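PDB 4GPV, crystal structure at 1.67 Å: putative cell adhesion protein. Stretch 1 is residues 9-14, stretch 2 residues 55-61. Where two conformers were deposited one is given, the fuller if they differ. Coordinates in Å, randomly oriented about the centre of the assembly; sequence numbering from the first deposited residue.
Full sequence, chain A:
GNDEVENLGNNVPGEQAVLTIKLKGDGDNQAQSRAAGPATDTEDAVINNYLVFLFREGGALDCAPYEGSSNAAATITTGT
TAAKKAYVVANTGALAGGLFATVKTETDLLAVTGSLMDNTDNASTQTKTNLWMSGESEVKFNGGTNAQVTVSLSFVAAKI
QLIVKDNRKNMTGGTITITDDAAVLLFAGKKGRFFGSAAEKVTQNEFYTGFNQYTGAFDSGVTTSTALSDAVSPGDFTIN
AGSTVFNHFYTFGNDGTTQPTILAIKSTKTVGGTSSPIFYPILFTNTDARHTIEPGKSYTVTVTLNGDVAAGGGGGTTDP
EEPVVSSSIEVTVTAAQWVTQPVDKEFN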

# COMPACT_ATOMS: atom_id res chain seq x y z
N GLY A 9 16.37 -20.93 23.42
CA GLY A 9 17.36 -19.97 22.97
C GLY A 9 17.88 -19.11 24.11
O GLY A 9 17.12 -18.72 25.00
N ASN A 10 19.18 -18.80 24.06
CA ASN A 10 19.86 -18.02 25.09
C ASN A 10 19.45 -16.55 25.09
O ASN A 10 19.40 -15.91 24.03
N ASN A 11 19.17 -16.01 26.28
CA ASN A 11 18.77 -14.62 26.45
C ASN A 11 19.63 -13.87 27.45
O ASN A 11 19.29 -12.75 27.83
N VAL A 12 20.76 -14.47 27.86
CA VAL A 12 21.63 -13.82 28.84
C VAL A 12 22.48 -12.73 28.12
O VAL A 12 22.87 -12.93 26.96
N PRO A 13 22.77 -11.59 28.77
CA PRO A 13 23.56 -10.56 28.09
C PRO A 13 24.99 -11.02 27.84
O PRO A 13 25.56 -11.78 28.64
N GLY A 14 25.54 -10.57 26.71
CA GLY A 14 26.93 -10.82 26.36
C GLY A 14 27.77 -9.66 26.85
O GLY A 14 27.35 -8.91 27.75
N PHE A 55 17.69 -8.31 18.94
CA PHE A 55 17.22 -9.43 19.76
C PHE A 55 18.26 -10.48 19.95
O PHE A 55 19.05 -10.74 19.06
N ARG A 56 18.21 -11.13 21.12
CA ARG A 56 19.09 -12.25 21.44
C ARG A 56 18.52 -13.54 20.80
O ARG A 56 17.42 -13.51 20.24
N GLU A 57 19.29 -14.66 20.87
CA GLU A 57 18.91 -15.95 20.28
C GLU A 57 17.51 -16.40 20.76
O GLU A 57 16.72 -16.90 19.96
N GLY A 58 17.22 -16.18 22.03
CA GLY A 58 15.94 -16.57 22.61
C GLY A 58 14.80 -15.57 22.49
O GLY A 58 13.78 -15.73 23.17
N GLY A 59 14.99 -14.54 21.67
CA GLY A 59 13.98 -13.51 21.42
C GLY A 59 13.94 -12.32 22.35
O GLY A 59 13.19 -11.39 22.08
N ALA A 60 14.75 -12.28 23.42
CA ALA A 60 14.73 -11.11 24.31
C ALA A 60 15.37 -9.89 23.65
O ALA A 60 16.30 -10.04 22.85
N LEU A 61 14.91 -8.69 24.00
CA LEU A 61 15.55 -7.46 23.53
C LEU A 61 17.00 -7.42 24.08
O LEU A 61 17.23 -7.74 25.24

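What holds the irregular 9-14 segment against the turn that follows strand residue F55? Chiefly the carboxamide of N11. Its CA-to-CB bond points sideways, but with chi1 at m (-79°) and chi2 at -36° the end of the side chain comes nearer to the turn. There N11 OD1 accepts from A60 N at 3.0 Å, while N11 ND2 donates to G58 O at 3.1 Å. One amide thus satisfies both a donor and an acceptor of the loop. The CB of A60, which points toward stretch 1, packs 3.3 Å from N11 OD1.

How does the backbone of stretch 1 use its own acceptors? The O of N10 accepts from G58 N at 3.0 Å; E57 N, 3.4 Å from the same oxygen, is too poorly angled to bond. The N10 side chain, chi1 t, turns to its own stretch instead, its OD1 accepting from V12 N at 3.1 Å.

What does R56 contribute? Its CB points toward stretch 1, and an m, t, t chain carries the guanidinium along it. R56 NH1 donates to N11 O at 2.9 Å, an oxygen near the guanidinium plane, at its edge. P13 N lies over one face of the guanidinium, 3.4 Å from R56 NH1 with no hydrogen to share, and P13 CB comes within 3.5 Å of R56 NH2. The NE and NH2 atoms find partners elsewhere in the structure.

Why does the turn fit so closely? R56 to G59 form a type I turn, closed by G59 N donating to R56 O at 3.0 Å, and G58 lies where a CB would clash with G9 O and N11 ND2. Its CA instead makes a CA-H...O contact with G9 O at 3.4 Å. The end of the E57 side chain leads away, but E57 CB comes within 3.6 Å of N10 O and E57 CG within 4.1 Å of G9 CA.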

# COMPACT_ATOMS: atom_id res chain seq x y z
CB ASN A 10 21.35 -18.14 24.92
CG ASN A 10 22.07 -18.01 26.23
OD1 ASN A 10 22.24 -16.90 26.73
ND2 ASN A 10 22.45 -19.13 26.83
CB ASN A 11 17.30 -14.56 26.87
CG ASN A 11 16.38 -14.75 25.70
OD1 ASN A 11 16.66 -14.31 24.60
ND2 ASN A 11 15.25 -15.40 25.92
CB VAL A 12 22.49 -14.80 29.69
CG1 VAL A 12 21.64 -15.93 30.29
CG2 VAL A 12 23.68 -15.37 28.91
CB PRO A 13 23.52 -9.37 29.05
CG PRO A 13 23.21 -9.94 30.36
CD PRO A 13 22.37 -11.16 30.12
CB PHE A 55 15.97 -10.08 19.13
CG PHE A 55 14.81 -9.13 19.04
CD1 PHE A 55 14.06 -8.82 20.17
CD2 PHE A 55 14.47 -8.54 17.83
CE1 PHE A 55 12.99 -7.92 20.08
CE2 PHE A 55 13.40 -7.64 17.75
CZ PHE A 55 12.67 -7.34 18.87
CB ARG A 56 19.27 -12.37 22.96
CG ARG A 56 19.88 -11.11 23.53
CD ARG A 56 20.14 -11.13 25.02
NE ARG A 56 20.71 -9.84 25.39
CZ ARG A 56 20.61 -9.27 26.58
NH1 ARG A 56 20.04 -9.92 27.59
NH2 ARG A 56 21.13 -8.07 26.79
CB GLU A 57 19.98 -17.01 20.62
CG GLU A 57 19.75 -18.42 20.07
CD GLU A 57 19.64 -18.62 18.57
OE1 GLU A 57 20.29 -17.87 17.81
OE2 GLU A 57 18.93 -19.56 18.16
CB ALA A 60 15.48 -11.41 25.62
CB LEU A 61 14.78 -6.21 23.98
CG LEU A 61 13.65 -5.77 23.06
CD1 LEU A 61 12.76 -4.79 23.76
CD2 LEU A 61 14.19 -5.18 21.74